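Local coordinates for spike protein P5 (Enterobacteria phage PRD1, PDB 1YQ5) that joins P31 and P2 in forming the spike complexes at the five-fold vertices of the capsid and is essential for viral infectivity, at residues A[70-74]-A[75-79]; A[93-96]-A[97-100]. All coordinates share one frame; numbering follows the deposited sequence.

Contact 1: residues A[70-74]-A[75-79]; sequences NTVTT and GNYLL
Tyr77 reaches back to Val72 in a local contact that closes the loop between strand 59-68 and strand 76-83. The main bond joins the side chain of one to the backbone of the other: Tyr77 OH donates to Val72 O at 2.7 Å. The oxygen stands at the ring edge, close to the ring plane, and the hydroxyl lies only 16° out of the carbonyl plane. With CG anti to its own carbonyl carbon (chi1 -81°), the tyrosine swings its ring back toward the preceding loop, and the hydroxyl reaches the Val72 carbonyl. CG1 of Val72 makes the apolar contact, 4.2 Å from Tyr77 CZ, while Val72 CB sits alongside the hydroxyl, 3.2 Å from Tyr77 OH. Tyrosine suits this place because its flat ring can pack in the interior, against Val67, Asn126 and Leu131, while its hydroxyl serves a loop carbonyl. Valine suits its own, a compact branched side chain that lies beside that hydroxyl and also touches Leu131. Between them the chain bends at Gly75, whose positive phi of 70° is easily adopted without a side chain. A tyrosine at a strand start thus ties down the loop that connects the two sheets of a beta jelly roll, here in the C-terminal domain of P5.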
ATOM      1  N   ASN A  70     -17.579  -7.985   7.233  1.00 13.22           N
ATOM      2  CA  ASN A  70     -17.601  -8.283   8.655  1.00 12.97           C
ATOM      3  C   ASN A  70     -18.157  -9.619   9.108  1.00 13.95           C
ATOM      4  O   ASN A  70     -17.830 -10.074  10.202  1.00 13.47           O
ATOM      5  CB  ASN A  70     -18.307  -7.139   9.388  1.00 13.83           C
ATOM      6  CG  ASN A  70     -17.577  -5.819   9.224  1.00 16.32           C
ATOM      7  OD1 ASN A  70     -16.625  -5.725   8.447  1.00 16.43           O
ATOM      8  ND2 ASN A  70     -18.014  -4.795   9.953  1.00 14.25           N
ATOM      9  N   THR A  71     -18.982 -10.253   8.283  1.00 13.38           N
ATOM     10  CA  THR A  71     -19.556 -11.545   8.638  1.00 14.64           C
ATOM     11  C   THR A  71     -18.670 -12.730   8.256  1.00 15.38           C
ATOM     12  O   THR A  71     -19.038 -13.887   8.479  1.00 16.39           O
ATOM     13  CB  THR A  71     -20.945 -11.720   8.010  1.00 13.73           C
ATOM     14  OG1 THR A  71     -20.902 -11.337   6.628  1.00 13.28           O
ATOM     15  CG2 THR A  71     -21.960 -10.857   8.755  1.00 14.81           C
ATOM     16  N   VAL A  72     -17.512 -12.447   7.664  1.00 13.95           N
ATOM     17  CA  VAL A  72     -16.564 -13.499   7.301  1.00 14.41           C
ATOM     18  C   VAL A  72     -15.255 -13.106   7.970  1.00 15.05           C
ATOM     19  O   VAL A  72     -14.529 -12.228   7.495  1.00 14.33           O
ATOM     20  CB  VAL A  72     -16.387 -13.617   5.769  1.00 14.95           C
ATOM     21  CG1 VAL A  72     -15.252 -14.580   5.442  1.00 13.50           C
ATOM     22  CG2 VAL A  72     -17.688 -14.127   5.142  1.00 14.02           C
ATOM     23  N   THR A  73     -14.966 -13.764   9.086  1.00 14.60           N
ATOM     24  CA  THR A  73     -13.786 -13.466   9.886  1.00 14.11           C
ATOM     25  C   THR A  73     -12.773 -14.598   9.948  1.00 14.02           C
ATOM     26  O   THR A  73     -11.910 -14.607  10.821  1.00 13.06           O
ATOM     27  CB  THR A  73     -14.203 -13.145  11.325  1.00 15.27           C
ATOM     28  OG1 THR A  73     -14.887 -14.281  11.867  1.00 16.48           O
ATOM     29  CG2 THR A  73     -15.141 -11.939  11.358  1.00 16.10           C
ATOM     30  N   THR A  74     -12.879 -15.546   9.026  1.00 14.69           N
ATOM     31  CA  THR A  74     -11.966 -16.680   8.992  1.00 15.75           C
ATOM     32  C   THR A  74     -11.266 -16.772   7.640  1.00 14.30           C
ATOM     33  O   THR A  74     -11.659 -16.111   6.681  1.00 12.54           O
ATOM     34  CB  THR A  74     -12.721 -18.002   9.245  1.00 16.63           C
ATOM     35  OG1 THR A  74     -13.807 -18.116   8.319  1.00 17.83           O
ATOM     36  CG2 THR A  74     -13.276 -18.038  10.663  1.00 20.26           C
ATOM     37  N   GLY A  75     -10.227 -17.596   7.574  1.00 14.64           N
ATOM     38  CA  GLY A  75      -9.494 -17.757   6.332  1.00 15.39           C
ATOM     39  C   GLY A  75      -8.686 -16.521   5.979  1.00 14.37           C
ATOM     40  O   GLY A  75      -8.367 -15.700   6.843  1.00 13.66           O
ATOM     41  N   ASN A  76      -8.356 -16.390   4.700  1.00 13.90           N
ATOM     42  CA  ASN A  76      -7.578 -15.256   4.221  1.00 13.61           C
ATOM     43  C   ASN A  76      -8.261 -14.568   3.058  1.00 13.22           C
ATOM     44  O   ASN A  76      -8.774 -15.225   2.150  1.00 13.38           O
ATOM     45  CB  ASN A  76      -6.197 -15.713   3.753  1.00 15.05           C
ATOM     46  CG  ASN A  76      -5.395 -16.355   4.855  1.00 18.46           C
ATOM     47  OD1 ASN A  76      -5.000 -15.695   5.810  1.00 16.63           O
ATOM     48  ND2 ASN A  76      -5.160 -17.659   4.736  1.00 22.75           N
ATOM     49  N   TYR A  77      -8.283 -13.243   3.098  1.00 12.18           N
ATOM     50  CA  TYR A  77      -8.847 -12.486   2.000  1.00 12.49           C
ATOM     51  C   TYR A  77      -7.732 -12.396   0.966  1.00 13.01           C
ATOM     52  O   TYR A  77      -6.604 -12.009   1.289  1.00 13.76           O
ATOM     53  CB  TYR A  77      -9.272 -11.093   2.457  1.00 10.83           C
ATOM     54  CG  TYR A  77     -10.613 -11.093   3.153  1.00 10.71           C
ATOM     55  CD1 TYR A  77     -10.714 -11.330   4.522  1.00 11.58           C
ATOM     56  CD2 TYR A  77     -11.784 -10.894   2.428  1.00 10.78           C
ATOM     57  CE1 TYR A  77     -11.963 -11.369   5.155  1.00 11.40           C
ATOM     58  CE2 TYR A  77     -13.033 -10.934   3.046  1.00 12.11           C
ATOM     59  CZ  TYR A  77     -13.116 -11.170   4.406  1.00 12.24           C
ATOM     60  OH  TYR A  77     -14.354 -11.207   5.005  1.00 13.14           O
ATOM     61  N   LEU A  78      -8.044 -12.788  -0.264  1.00 12.85           N
ATOM     62  CA  LEU A  78      -7.075 -12.763  -1.352  1.00 11.03           C
ATOM     63  C   LEU A  78      -7.428 -11.622  -2.297  1.00 11.38           C
ATOM     64  O   LEU A  78      -8.568 -11.520  -2.753  1.00  8.78           O
ATOM     65  CB  LEU A  78      -7.112 -14.085  -2.120  1.00 12.27           C
ATOM     66  CG  LEU A  78      -7.090 -15.363  -1.279  1.00 11.51           C
ATOM     67  CD1 LEU A  78      -7.122 -16.563  -2.208  1.00 11.97           C
ATOM     68  CD2 LEU A  78      -5.846 -15.398  -0.394  1.00 12.78           C
ATOM     69  N   LEU A  79      -6.455 -10.764  -2.587  1.00 10.62           N
ATOM     70  CA  LEU A  79      -6.702  -9.638  -3.480  1.00 11.57           C
ATOM     71  C   LEU A  79      -5.759  -9.646  -4.667  1.00 12.42           C
ATOM     72  O   LEU A  79      -4.589 -10.007  -4.541  1.00 11.48           O
ATOM     73  CB  LEU A  79      -6.571  -8.313  -2.725  1.00 11.75           C
ATOM     74  CG  LEU A  79      -7.634  -8.044  -1.657  1.00 13.13           C
ATOM     75  CD1 LEU A  79      -7.376  -8.921  -0.450  1.00 14.74           C
ATOM     76  CD2 LEU A  79      -7.600  -6.573  -1.255  1.00 13.83           C
TER

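Contact 2: residues A[93-96]-A[97-100]; sequences PASS and LTAG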
ATOM      1  N   PRO A  93      -4.863 -12.211   6.339  1.00 13.06           N
ATOM      2  CA  PRO A  93      -5.545 -13.047   7.331  1.00 12.79           C
ATOM      3  C   PRO A  93      -6.745 -12.336   7.956  1.00 13.30           C
ATOM      4  O   PRO A  93      -6.631 -11.217   8.454  1.00 13.15           O
ATOM      5  CB  PRO A  93      -4.443 -13.343   8.348  1.00 13.53           C
ATOM      6  CG  PRO A  93      -3.209 -13.390   7.480  1.00 11.73           C
ATOM      7  CD  PRO A  93      -3.410 -12.176   6.593  1.00 12.66           C
ATOM      8  N   ALA A  94      -7.895 -12.997   7.924  1.00 13.22           N
ATOM      9  CA  ALA A  94      -9.108 -12.423   8.481  1.00 14.07           C
ATOM     10  C   ALA A  94      -9.216 -12.656   9.980  1.00 13.92           C
ATOM     11  O   ALA A  94      -8.610 -13.577  10.528  1.00 13.97           O
ATOM     12  CB  ALA A  94     -10.325 -13.011   7.784  1.00 13.03           C
ATOM     13  N   SER A  95      -9.990 -11.801  10.635  1.00 12.75           N
ATOM     14  CA  SER A  95     -10.248 -11.900  12.066  1.00 14.68           C
ATOM     15  C   SER A  95     -11.446 -11.001  12.300  1.00 15.21           C
ATOM     16  O   SER A  95     -11.866 -10.278  11.397  1.00 14.01           O
ATOM     17  CB  SER A  95      -9.062 -11.396  12.896  1.00 14.93           C
ATOM     18  OG  SER A  95      -8.967  -9.984  12.846  1.00 14.95           O
ATOM     19  N   SER A  96     -12.001 -11.040  13.501  1.00 15.85           N
ATOM     20  CA  SER A  96     -13.144 -10.201  13.802  1.00 16.98           C
ATOM     21  C   SER A  96     -12.720  -8.734  13.733  1.00 16.19           C
ATOM     22  O   SER A  96     -13.484  -7.874  13.283  1.00 15.83           O
ATOM     23  CB  SER A  96     -13.688 -10.532  15.192  1.00 20.00           C
ATOM     24  OG  SER A  96     -14.934  -9.883  15.386  1.00 27.35           O
ATOM     25  N   LEU A  97     -11.492  -8.458  14.164  1.00 12.47           N
ATOM     26  CA  LEU A  97     -10.953  -7.098  14.151  1.00 13.91           C
ATOM     27  C   LEU A  97     -10.526  -6.651  12.754  1.00 13.25           C
ATOM     28  O   LEU A  97     -10.495  -5.455  12.455  1.00 12.81           O
ATOM     29  CB  LEU A  97      -9.758  -7.002  15.105  1.00 11.96           C
ATOM     30  CG  LEU A  97     -10.123  -7.087  16.590  1.00 12.05           C
ATOM     31  CD1 LEU A  97      -8.870  -7.227  17.449  1.00 12.62           C
ATOM     32  CD2 LEU A  97     -10.904  -5.835  16.971  1.00 12.36           C
ATOM     33  N   THR A  98     -10.189  -7.612  11.901  1.00 12.18           N
ATOM     34  CA  THR A  98      -9.767  -7.301  10.540  1.00 11.77           C
ATOM     35  C   THR A  98     -10.500  -8.217   9.566  1.00 12.56           C
ATOM     36  O   THR A  98      -9.901  -9.102   8.952  1.00 13.50           O
ATOM     37  CB  THR A  98      -8.238  -7.487  10.368  1.00 12.29           C
ATOM     38  OG1 THR A  98      -7.887  -8.857  10.607  1.00 11.67           O
ATOM     39  CG2 THR A  98      -7.486  -6.606  11.348  1.00  9.80           C
ATOM     40  N   ALA A  99     -11.802  -7.991   9.433  1.00 10.41           N
ATOM     41  CA  ALA A  99     -12.648  -8.789   8.555  1.00 12.39           C
ATOM     42  C   ALA A  99     -12.571  -8.295   7.115  1.00 11.10           C
ATOM     43  O   ALA A  99     -13.565  -7.864   6.534  1.00 10.49           O
ATOM     44  CB  ALA A  99     -14.092  -8.751   9.053  1.00 12.22           C
ATOM     45  N   GLY A 100     -11.376  -8.363   6.543  1.00 11.58           N
ATOM     46  CA  GLY A 100     -11.197  -7.917   5.179  1.00 10.29           C
ATOM     47  C   GLY A 100      -9.733  -7.838   4.813  1.00 11.28           C
ATOM     48  O   GLY A 100      -8.891  -8.484   5.436  1.00 10.40           O
TER
HETATM   49  O   HOH W   1      -6.632  -8.790   7.116  1.00 12.04           O
HETATM   50  O   HOH W   2     -13.047  -5.839  10.767  1.00 14.32           O
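Thr98 O is approached by two backbone N-H groups, one of them only weakly bonded, and by a C-H as the chain turns back on itself. Ser95 N donates to Thr98 O at 3.2 Å, from well above the carbonyl plane (71° out of it), and Ala94 CA brings a C-H to the same oxygen. A weak bond from Gly100 N to Thr98 O, 2.9 Å long, closes an inverse gamma turn centred on Ala99. Just before it comes a type I beta turn, with Ser96 and Leu97 at its corners and a weak return bond from Thr98 N to Ser95 O. The two turns in succession reverse the chain between strand 86-93 and strand 100-109 of the jelly roll.

Side chains reinforce the reversal. Ser95 OG and Thr98 OG1 are hydrogen-bonded at 2.7 Å; both oxygens sit between their own backbone N and carbonyl carbon (chi1 73° and 62°), which turns them toward each other across the neck of the turn. Small hydroxyl residues fit here because a short side chain can bridge so narrow a gap. Thr98 also offers a methyl group, and its side chain packs on Val89 of the third subunit, while Leu97, whose side chain is long enough to extend from the turn's corner, meets Asn24 of that subunit. Ala99 is small enough to lie against Asn70 and Thr73, its CB 3.6 Å from Ser95 O.

Two waters complete the loop. One accepts from Ala99 N at 2.8 Å and donates to Ser96 O, linking parts of the backbone that do not bond directly. The other spans the loop's mouth, donating to Pro93 O and to Gly100 O at 2.8 Å each.

How the contacts relate
Contact 1 closes before contact 2 opens along the chain, yet their centres are about 6 Å apart at the same end of the jelly roll. Both belong to loops that pass between its two sheets: one leads from strand 59-68 to strand 76-83, the other from strand 86-93 to strand 100-109. Strands 76-83 and 86-93 are antiparallel neighbours, and their pairing reaches into the loops through a probable hydrogen bond from Ala94 N to Gly75 O, 2.9 Å. Tyr77 CE1 packs 3.5 Å from Ala94 CB. Leu78 packs on Thr98 of the second subunit, so strand 76-83 of one subunit meets the 93-100 loop of another, and this end of the domain takes part in the trimer interface.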